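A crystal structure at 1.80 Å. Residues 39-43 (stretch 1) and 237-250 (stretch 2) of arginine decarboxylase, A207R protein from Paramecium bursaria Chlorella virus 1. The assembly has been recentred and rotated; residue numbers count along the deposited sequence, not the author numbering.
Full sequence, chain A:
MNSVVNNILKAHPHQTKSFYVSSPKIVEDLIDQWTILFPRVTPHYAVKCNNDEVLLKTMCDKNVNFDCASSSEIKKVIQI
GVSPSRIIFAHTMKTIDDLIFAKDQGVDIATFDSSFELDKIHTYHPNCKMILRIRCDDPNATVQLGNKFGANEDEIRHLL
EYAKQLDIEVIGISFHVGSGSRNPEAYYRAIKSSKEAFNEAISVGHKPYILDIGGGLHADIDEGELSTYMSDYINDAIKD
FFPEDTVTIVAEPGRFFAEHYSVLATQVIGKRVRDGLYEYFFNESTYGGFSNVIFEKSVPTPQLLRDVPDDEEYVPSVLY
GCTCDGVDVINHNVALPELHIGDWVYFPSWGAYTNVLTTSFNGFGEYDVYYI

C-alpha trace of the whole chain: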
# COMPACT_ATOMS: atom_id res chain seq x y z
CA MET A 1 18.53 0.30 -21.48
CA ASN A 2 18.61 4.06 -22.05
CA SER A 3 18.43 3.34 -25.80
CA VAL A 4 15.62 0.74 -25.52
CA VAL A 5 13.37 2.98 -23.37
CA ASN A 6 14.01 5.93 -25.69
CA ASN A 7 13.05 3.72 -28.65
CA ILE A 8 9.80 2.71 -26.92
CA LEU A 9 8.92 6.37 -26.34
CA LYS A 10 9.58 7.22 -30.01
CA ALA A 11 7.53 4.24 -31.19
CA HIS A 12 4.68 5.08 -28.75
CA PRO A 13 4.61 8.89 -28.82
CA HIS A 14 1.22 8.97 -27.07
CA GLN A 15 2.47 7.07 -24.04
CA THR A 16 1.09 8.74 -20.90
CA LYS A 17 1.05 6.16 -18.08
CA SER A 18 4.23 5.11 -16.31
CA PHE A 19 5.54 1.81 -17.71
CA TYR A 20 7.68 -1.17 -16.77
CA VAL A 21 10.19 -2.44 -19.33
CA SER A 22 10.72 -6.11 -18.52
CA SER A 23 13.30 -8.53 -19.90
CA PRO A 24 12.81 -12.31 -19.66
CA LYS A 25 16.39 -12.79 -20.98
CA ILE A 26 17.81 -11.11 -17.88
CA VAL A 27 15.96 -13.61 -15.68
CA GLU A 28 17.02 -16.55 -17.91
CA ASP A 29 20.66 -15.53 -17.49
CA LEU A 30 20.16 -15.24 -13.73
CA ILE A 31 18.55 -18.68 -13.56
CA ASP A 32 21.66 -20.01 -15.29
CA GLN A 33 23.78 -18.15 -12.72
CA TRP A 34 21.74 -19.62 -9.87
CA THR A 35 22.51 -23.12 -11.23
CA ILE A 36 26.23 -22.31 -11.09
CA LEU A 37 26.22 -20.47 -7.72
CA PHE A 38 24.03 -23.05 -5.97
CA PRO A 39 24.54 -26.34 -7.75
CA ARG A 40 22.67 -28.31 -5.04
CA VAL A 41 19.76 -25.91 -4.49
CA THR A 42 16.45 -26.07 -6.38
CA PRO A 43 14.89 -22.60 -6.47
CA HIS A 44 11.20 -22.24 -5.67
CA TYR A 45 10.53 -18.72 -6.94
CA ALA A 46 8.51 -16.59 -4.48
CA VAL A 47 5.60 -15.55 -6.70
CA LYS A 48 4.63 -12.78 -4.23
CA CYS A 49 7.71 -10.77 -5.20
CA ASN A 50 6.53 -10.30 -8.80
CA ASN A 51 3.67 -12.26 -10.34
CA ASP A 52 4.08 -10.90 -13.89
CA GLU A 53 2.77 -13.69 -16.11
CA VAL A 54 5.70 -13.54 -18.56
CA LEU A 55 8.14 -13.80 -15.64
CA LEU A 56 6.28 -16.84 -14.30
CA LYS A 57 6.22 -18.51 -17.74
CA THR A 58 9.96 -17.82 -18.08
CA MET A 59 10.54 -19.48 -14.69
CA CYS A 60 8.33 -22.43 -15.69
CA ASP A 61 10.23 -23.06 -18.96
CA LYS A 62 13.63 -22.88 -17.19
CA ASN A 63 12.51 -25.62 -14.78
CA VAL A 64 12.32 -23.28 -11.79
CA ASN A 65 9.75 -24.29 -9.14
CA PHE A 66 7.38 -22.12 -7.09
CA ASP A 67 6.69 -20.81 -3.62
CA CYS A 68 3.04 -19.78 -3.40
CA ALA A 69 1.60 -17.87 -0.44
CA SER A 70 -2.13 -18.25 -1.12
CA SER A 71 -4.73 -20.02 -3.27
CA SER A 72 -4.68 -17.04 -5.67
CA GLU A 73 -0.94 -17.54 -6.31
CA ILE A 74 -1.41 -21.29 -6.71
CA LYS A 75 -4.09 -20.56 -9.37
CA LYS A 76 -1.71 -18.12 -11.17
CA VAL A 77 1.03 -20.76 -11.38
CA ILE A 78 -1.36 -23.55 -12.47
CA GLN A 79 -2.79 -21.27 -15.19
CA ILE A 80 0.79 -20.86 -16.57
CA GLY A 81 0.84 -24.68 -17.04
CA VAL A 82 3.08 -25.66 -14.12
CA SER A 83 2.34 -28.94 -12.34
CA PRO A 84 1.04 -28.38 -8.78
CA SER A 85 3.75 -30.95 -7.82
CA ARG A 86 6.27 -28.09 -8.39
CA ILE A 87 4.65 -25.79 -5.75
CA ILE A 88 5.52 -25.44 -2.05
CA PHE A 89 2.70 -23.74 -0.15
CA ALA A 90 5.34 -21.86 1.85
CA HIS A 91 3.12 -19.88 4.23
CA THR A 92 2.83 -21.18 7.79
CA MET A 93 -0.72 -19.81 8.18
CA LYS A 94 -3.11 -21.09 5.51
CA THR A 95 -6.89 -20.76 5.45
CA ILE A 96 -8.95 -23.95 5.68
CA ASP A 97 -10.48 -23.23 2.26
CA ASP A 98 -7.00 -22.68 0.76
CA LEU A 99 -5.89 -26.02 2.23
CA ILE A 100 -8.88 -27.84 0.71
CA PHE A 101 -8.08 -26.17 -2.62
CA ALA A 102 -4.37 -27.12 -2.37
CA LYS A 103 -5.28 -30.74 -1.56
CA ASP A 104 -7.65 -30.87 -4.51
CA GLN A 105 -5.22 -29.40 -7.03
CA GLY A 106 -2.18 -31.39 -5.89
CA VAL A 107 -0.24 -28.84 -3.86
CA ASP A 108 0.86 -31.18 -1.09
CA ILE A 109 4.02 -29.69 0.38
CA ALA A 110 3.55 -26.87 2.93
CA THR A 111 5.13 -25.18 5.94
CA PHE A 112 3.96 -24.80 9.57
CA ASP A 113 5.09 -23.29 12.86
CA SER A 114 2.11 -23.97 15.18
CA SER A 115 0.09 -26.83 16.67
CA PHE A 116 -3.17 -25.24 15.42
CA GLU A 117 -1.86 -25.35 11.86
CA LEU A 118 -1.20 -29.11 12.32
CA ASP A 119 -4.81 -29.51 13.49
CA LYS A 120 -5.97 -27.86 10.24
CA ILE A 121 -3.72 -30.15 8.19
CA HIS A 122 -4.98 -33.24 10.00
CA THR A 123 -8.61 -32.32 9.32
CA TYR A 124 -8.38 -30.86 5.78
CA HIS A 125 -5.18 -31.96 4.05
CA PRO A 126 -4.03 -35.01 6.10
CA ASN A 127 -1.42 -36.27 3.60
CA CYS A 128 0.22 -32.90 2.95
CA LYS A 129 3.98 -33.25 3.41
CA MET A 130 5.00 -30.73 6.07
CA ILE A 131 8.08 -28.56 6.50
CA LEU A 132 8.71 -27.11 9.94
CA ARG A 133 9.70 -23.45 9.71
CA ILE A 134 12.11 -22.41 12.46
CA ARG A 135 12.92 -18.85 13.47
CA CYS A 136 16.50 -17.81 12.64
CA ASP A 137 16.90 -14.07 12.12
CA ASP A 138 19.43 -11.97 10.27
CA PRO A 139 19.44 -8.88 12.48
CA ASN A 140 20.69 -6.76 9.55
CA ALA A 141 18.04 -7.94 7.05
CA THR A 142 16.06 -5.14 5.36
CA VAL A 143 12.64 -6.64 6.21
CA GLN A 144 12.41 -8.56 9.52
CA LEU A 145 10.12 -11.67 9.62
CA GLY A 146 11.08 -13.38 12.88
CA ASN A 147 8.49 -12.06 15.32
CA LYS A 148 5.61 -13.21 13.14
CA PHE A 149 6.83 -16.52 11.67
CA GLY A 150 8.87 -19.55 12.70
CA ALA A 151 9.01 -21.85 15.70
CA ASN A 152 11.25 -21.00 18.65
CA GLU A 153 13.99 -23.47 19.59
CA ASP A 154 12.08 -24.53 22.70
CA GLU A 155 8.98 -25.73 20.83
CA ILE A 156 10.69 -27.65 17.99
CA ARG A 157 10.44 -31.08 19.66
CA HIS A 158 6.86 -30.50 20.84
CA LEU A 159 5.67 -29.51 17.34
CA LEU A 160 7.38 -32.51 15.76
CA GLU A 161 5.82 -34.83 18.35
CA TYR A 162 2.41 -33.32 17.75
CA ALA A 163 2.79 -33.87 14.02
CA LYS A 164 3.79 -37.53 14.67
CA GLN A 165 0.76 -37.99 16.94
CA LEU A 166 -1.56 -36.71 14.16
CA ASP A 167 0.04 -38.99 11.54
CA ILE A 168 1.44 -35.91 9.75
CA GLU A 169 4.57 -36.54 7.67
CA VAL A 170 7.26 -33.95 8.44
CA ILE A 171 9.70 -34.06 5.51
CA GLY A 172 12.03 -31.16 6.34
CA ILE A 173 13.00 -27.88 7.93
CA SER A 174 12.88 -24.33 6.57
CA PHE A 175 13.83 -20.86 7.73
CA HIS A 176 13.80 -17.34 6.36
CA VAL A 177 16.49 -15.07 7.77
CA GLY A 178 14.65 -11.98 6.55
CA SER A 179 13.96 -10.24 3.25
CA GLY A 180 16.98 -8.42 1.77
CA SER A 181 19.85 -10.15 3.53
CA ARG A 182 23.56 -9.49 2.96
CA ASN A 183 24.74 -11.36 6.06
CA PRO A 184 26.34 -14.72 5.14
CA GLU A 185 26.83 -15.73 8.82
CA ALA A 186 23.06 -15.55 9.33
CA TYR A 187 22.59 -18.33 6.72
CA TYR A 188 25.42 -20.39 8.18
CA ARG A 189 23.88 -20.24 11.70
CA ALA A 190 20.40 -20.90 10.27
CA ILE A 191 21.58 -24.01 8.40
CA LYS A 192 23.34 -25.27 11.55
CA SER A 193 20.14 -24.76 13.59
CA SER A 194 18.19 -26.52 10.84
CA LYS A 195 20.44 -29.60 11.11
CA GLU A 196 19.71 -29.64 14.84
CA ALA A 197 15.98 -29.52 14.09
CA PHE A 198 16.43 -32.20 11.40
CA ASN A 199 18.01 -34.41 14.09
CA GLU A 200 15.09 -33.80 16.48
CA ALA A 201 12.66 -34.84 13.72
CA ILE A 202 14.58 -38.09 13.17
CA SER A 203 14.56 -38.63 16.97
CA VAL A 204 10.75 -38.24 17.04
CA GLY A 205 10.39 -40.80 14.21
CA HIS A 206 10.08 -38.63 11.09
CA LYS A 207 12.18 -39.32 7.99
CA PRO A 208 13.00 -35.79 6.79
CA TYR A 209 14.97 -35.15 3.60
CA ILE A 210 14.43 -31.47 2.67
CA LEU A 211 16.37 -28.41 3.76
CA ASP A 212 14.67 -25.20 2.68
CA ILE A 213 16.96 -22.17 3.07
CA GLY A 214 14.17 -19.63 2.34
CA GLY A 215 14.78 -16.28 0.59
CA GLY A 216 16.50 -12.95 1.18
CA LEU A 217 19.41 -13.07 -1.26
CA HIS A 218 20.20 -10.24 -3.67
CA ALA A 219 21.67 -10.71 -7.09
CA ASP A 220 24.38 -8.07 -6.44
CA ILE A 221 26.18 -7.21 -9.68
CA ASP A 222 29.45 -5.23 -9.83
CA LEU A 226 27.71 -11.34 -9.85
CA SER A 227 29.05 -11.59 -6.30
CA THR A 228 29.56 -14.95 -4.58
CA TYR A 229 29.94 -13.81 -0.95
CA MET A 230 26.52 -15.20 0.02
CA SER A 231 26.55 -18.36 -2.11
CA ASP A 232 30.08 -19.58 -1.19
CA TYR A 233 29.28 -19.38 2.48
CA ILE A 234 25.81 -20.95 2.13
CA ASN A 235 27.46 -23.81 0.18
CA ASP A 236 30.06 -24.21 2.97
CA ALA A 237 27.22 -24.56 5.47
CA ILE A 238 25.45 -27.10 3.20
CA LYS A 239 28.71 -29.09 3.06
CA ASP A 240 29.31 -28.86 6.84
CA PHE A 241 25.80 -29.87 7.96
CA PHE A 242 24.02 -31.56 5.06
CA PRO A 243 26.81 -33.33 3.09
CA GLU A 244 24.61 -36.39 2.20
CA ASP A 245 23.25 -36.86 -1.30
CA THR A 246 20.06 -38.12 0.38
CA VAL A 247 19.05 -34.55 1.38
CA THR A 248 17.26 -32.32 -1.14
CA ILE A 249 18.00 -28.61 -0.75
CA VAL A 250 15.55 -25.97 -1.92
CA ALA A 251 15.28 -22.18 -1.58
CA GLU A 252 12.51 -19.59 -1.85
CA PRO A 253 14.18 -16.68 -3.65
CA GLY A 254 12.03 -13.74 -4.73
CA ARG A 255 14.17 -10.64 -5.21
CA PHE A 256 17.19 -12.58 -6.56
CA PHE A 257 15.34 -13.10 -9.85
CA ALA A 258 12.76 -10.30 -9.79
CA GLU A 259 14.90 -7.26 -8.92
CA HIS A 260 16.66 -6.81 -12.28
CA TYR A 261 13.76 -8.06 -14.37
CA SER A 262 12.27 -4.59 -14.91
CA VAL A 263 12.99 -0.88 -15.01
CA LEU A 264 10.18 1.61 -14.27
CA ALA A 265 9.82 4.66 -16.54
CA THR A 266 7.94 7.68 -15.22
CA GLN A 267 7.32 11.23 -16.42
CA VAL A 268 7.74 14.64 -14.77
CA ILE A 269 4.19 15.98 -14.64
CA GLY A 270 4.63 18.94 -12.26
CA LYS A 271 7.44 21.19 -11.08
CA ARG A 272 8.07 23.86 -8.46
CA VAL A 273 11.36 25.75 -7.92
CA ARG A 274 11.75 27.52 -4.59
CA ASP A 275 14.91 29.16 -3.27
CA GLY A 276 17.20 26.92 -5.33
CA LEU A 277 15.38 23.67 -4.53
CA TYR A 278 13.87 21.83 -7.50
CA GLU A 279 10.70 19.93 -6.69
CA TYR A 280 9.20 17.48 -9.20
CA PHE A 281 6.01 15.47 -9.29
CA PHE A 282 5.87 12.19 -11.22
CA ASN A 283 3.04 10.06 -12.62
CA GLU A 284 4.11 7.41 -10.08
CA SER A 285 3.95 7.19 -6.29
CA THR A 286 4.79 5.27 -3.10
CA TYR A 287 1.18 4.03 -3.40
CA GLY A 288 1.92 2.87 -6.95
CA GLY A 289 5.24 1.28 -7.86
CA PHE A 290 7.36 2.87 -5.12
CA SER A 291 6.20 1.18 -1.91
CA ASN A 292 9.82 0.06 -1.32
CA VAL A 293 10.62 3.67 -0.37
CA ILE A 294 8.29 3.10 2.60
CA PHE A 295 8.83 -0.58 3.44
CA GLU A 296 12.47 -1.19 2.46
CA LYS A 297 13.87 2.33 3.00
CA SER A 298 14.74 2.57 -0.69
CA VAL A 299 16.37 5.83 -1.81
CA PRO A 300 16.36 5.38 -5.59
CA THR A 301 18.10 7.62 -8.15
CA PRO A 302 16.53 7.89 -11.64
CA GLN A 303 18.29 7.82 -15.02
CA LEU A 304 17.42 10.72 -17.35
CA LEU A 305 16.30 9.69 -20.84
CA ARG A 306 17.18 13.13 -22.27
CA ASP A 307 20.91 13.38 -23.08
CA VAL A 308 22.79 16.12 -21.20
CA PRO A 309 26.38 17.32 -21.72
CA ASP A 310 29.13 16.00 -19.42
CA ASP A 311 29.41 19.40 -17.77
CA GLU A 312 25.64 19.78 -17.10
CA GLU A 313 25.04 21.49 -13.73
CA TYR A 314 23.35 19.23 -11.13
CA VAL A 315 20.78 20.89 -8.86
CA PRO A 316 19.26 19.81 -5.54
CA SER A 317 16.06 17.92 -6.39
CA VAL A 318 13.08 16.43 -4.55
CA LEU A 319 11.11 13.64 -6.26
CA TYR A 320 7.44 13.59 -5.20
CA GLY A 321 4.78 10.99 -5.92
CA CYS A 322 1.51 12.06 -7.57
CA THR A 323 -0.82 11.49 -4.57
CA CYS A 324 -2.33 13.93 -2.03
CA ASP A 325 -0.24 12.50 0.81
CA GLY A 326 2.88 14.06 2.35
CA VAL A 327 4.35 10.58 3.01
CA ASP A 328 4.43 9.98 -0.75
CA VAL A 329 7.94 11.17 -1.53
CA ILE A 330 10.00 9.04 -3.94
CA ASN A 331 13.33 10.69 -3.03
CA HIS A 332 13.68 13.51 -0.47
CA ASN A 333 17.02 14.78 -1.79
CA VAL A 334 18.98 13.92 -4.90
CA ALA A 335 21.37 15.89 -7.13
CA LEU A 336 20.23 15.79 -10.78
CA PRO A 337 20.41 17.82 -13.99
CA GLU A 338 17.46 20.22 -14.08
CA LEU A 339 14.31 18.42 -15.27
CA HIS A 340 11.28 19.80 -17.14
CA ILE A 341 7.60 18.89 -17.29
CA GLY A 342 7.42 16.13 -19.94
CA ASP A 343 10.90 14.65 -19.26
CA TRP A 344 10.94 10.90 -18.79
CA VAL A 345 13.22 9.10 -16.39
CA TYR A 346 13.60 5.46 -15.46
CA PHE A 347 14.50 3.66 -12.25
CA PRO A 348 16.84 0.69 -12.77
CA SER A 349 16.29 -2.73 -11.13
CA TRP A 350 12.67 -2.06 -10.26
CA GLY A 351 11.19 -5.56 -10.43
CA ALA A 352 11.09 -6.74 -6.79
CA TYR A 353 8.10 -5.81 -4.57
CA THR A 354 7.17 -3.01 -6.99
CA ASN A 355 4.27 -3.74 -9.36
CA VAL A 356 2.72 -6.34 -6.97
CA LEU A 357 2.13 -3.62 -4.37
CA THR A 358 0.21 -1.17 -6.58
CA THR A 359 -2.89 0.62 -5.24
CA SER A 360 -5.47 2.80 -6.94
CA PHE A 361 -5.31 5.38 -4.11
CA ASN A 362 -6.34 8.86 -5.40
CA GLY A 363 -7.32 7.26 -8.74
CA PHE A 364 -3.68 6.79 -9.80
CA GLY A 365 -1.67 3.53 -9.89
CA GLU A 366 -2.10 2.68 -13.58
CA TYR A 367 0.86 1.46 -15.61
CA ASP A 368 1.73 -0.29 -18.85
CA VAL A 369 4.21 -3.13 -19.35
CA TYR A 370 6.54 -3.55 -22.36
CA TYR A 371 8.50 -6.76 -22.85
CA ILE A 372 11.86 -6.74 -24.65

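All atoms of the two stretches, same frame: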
# COMPACT_ATOMS: atom_id res chain seq x y z
N PRO A 39 24.81 -25.15 -6.94
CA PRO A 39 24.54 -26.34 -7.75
C PRO A 39 23.66 -27.41 -7.07
O PRO A 39 23.17 -28.30 -7.77
CB PRO A 39 25.93 -26.90 -8.03
CG PRO A 39 26.78 -26.38 -6.93
CD PRO A 39 26.24 -25.03 -6.58
N ARG A 40 23.48 -27.33 -5.76
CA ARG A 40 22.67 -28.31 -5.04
C ARG A 40 21.26 -27.82 -4.70
O ARG A 40 20.45 -28.58 -4.18
CB ARG A 40 23.35 -28.75 -3.74
CG ARG A 40 24.57 -29.67 -3.95
CD ARG A 40 24.94 -30.38 -2.62
NE ARG A 40 23.88 -31.23 -2.07
CZ ARG A 40 23.90 -31.76 -0.85
NH1 ARG A 40 24.92 -31.54 -0.03
NH2 ARG A 40 22.90 -32.53 -0.43
N VAL A 41 20.98 -26.55 -5.00
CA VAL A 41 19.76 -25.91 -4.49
C VAL A 41 18.72 -25.65 -5.58
O VAL A 41 18.97 -24.88 -6.52
CB VAL A 41 20.08 -24.59 -3.75
CG1 VAL A 41 18.82 -24.02 -3.08
CG2 VAL A 41 21.18 -24.80 -2.71
N THR A 42 17.56 -26.29 -5.45
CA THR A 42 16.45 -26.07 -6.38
C THR A 42 15.67 -24.83 -5.94
O THR A 42 15.14 -24.80 -4.83
CB THR A 42 15.50 -27.29 -6.42
OG1 THR A 42 16.23 -28.42 -6.92
CG2 THR A 42 14.30 -27.03 -7.32
N PRO A 43 15.61 -23.82 -6.83
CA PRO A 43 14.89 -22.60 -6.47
C PRO A 43 13.38 -22.77 -6.62
O PRO A 43 12.91 -23.27 -7.65
CB PRO A 43 15.42 -21.56 -7.47
CG PRO A 43 15.83 -22.36 -8.67
CD PRO A 43 16.19 -23.75 -8.19
N ALA A 237 28.13 -24.09 4.43
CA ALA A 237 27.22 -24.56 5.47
C ALA A 237 26.49 -25.83 5.03
O ALA A 237 26.29 -26.74 5.85
CB ALA A 237 26.23 -23.46 5.86
N ILE A 238 26.10 -25.91 3.75
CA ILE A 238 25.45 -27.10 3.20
C ILE A 238 26.41 -28.28 3.33
O ILE A 238 26.03 -29.36 3.79
CB ILE A 238 24.98 -26.93 1.70
CG1 ILE A 238 23.96 -25.79 1.50
CG2 ILE A 238 24.40 -28.25 1.13
CD1 ILE A 238 23.02 -25.61 2.72
N LYS A 239 27.67 -28.06 2.94
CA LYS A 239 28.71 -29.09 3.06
C LYS A 239 28.97 -29.53 4.51
O LYS A 239 29.17 -30.71 4.77
CB LYS A 239 30.01 -28.60 2.42
CG LYS A 239 31.03 -29.71 2.16
CD LYS A 239 32.31 -29.15 1.55
CE LYS A 239 33.35 -28.80 2.64
NZ LYS A 239 32.94 -27.56 3.41
N ASP A 240 28.96 -28.57 5.44
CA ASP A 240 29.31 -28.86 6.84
C ASP A 240 28.20 -29.62 7.56
O ASP A 240 28.49 -30.47 8.42
CB ASP A 240 29.60 -27.57 7.61
CG ASP A 240 30.91 -26.94 7.23
OD1 ASP A 240 31.70 -27.58 6.49
OD2 ASP A 240 31.18 -25.81 7.70
N PHE A 241 26.94 -29.33 7.21
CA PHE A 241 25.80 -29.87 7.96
C PHE A 241 24.88 -30.81 7.21
O PHE A 241 24.21 -31.64 7.82
CB PHE A 241 24.98 -28.74 8.59
CG PHE A 241 25.80 -27.84 9.46
CD1 PHE A 241 26.26 -28.28 10.70
CD2 PHE A 241 26.13 -26.55 9.02
CE1 PHE A 241 27.03 -27.46 11.50
CE2 PHE A 241 26.90 -25.72 9.83
CZ PHE A 241 27.35 -26.17 11.07
N PHE A 242 24.84 -30.69 5.88
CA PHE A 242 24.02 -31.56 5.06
C PHE A 242 24.83 -32.12 3.88
O PHE A 242 24.41 -31.97 2.71
CB PHE A 242 22.77 -30.81 4.56
CG PHE A 242 21.81 -30.39 5.64
CD1 PHE A 242 20.73 -31.19 5.97
CD2 PHE A 242 21.97 -29.17 6.31
CE1 PHE A 242 19.82 -30.79 6.96
CE2 PHE A 242 21.08 -28.78 7.30
CZ PHE A 242 20.00 -29.59 7.62
N PRO A 243 25.97 -32.79 4.17
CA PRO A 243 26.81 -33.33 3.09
C PRO A 243 26.17 -34.46 2.25
O PRO A 243 26.59 -34.68 1.09
CB PRO A 243 28.05 -33.85 3.83
CG PRO A 243 27.62 -34.10 5.21
CD PRO A 243 26.55 -33.08 5.51
N GLU A 244 25.16 -35.16 2.80
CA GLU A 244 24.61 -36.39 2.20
C GLU A 244 23.82 -36.10 0.93
O GLU A 244 23.06 -35.13 0.85
CB GLU A 244 23.69 -37.17 3.17
CG GLU A 244 24.02 -37.05 4.66
CD GLU A 244 23.81 -35.65 5.16
OE1 GLU A 244 24.39 -34.73 4.56
OE2 GLU A 244 23.03 -35.42 6.12
N ASP A 245 23.99 -36.97 -0.06
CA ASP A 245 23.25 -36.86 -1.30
C ASP A 245 21.80 -37.25 -1.09
O ASP A 245 20.98 -37.08 -2.00
N THR A 246 21.45 -37.76 0.10
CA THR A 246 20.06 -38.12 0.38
C THR A 246 19.17 -36.92 0.73
O THR A 246 17.94 -37.05 0.75
CB THR A 246 19.91 -39.18 1.48
OG1 THR A 246 20.68 -38.81 2.63
CG2 THR A 246 20.37 -40.56 0.99
N VAL A 247 19.79 -35.78 1.01
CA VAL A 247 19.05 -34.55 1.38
C VAL A 247 18.81 -33.71 0.13
O VAL A 247 19.73 -33.51 -0.66
CB VAL A 247 19.82 -33.72 2.43
CG1 VAL A 247 19.08 -32.39 2.73
CG2 VAL A 247 20.02 -34.51 3.70
N THR A 248 17.57 -33.26 -0.06
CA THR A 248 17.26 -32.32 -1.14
C THR A 248 17.30 -30.91 -0.56
O THR A 248 16.75 -30.69 0.51
CB THR A 248 15.85 -32.59 -1.71
OG1 THR A 248 15.85 -33.83 -2.40
CG2 THR A 248 15.40 -31.48 -2.67
N ILE A 249 17.95 -29.98 -1.24
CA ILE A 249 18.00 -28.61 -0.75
C ILE A 249 17.19 -27.74 -1.69
O ILE A 249 17.34 -27.82 -2.90
CB ILE A 249 19.45 -28.06 -0.65
CG1 ILE A 249 20.44 -29.14 -0.16
CG2 ILE A 249 19.49 -26.71 0.15
CD1 ILE A 249 20.53 -29.30 1.36
N VAL A 250 16.32 -26.92 -1.12
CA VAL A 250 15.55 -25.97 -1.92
C VAL A 250 15.69 -24.57 -1.31
O VAL A 250 16.18 -24.43 -0.19
CB VAL A 250 14.03 -26.34 -2.01
CG1 VAL A 250 13.83 -27.71 -2.68
CG2 VAL A 250 13.38 -26.31 -0.64
O HOH W 1 19.45 -31.02 -3.55

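Backbone carbonyls clustered in a loop are often gathered up by a single arginine, and the junction of these two stretches, nearly 200 residues apart in sequence, is a compact example. R40 points toward the second stretch and has far more of its surface covered by it than any other residue of its own segment. With chi1 at m, chi2 at t and chi3 at p, it carries its guanidinium into the loop between helix and strand. There R40 NH1 donates to F242 O (2.8 Å), the carbonyl of the first residue to leave helical geometry. R40 NH2 adds two weak hydrogen bonds, to E244 O at 2.9 Å and to V247 O at 3.3 Å, the carbonyls of the residues that begin and end a type I turn. Arginine suits this place because its planar, multidonor head can serve several carbonyls at once.

The strands meet in parallel register. T42 N donates to I249 O (3.0 Å, nearly straight), and the same oxygen receives a CA-H...O contact from V41 CA at 3.5 Å; V250 CA approaches T42 O at 3.2 Å in another. R40 O also lies 3.4 Å from I249 O, but both are acceptors and do not bond. A water instead joins the backbones, donating to R40 O (2.7 Å) and accepting from I249 N (2.9 Å).

Apolar packing completes the joint. V41 and I249 share one face of the sheet, touching through their CG2 atoms at 3.8 Å; both are buried, as their branched aliphatic side chains permit. I249 CG1 also lies over one face of the guanidinium, 4.2 Å from R40 NH2, while I238 CG2 comes within 3.5 Å of R40 NH1. T42 and V250 occupy the other face. The contact buries 410 Å², both sides summed.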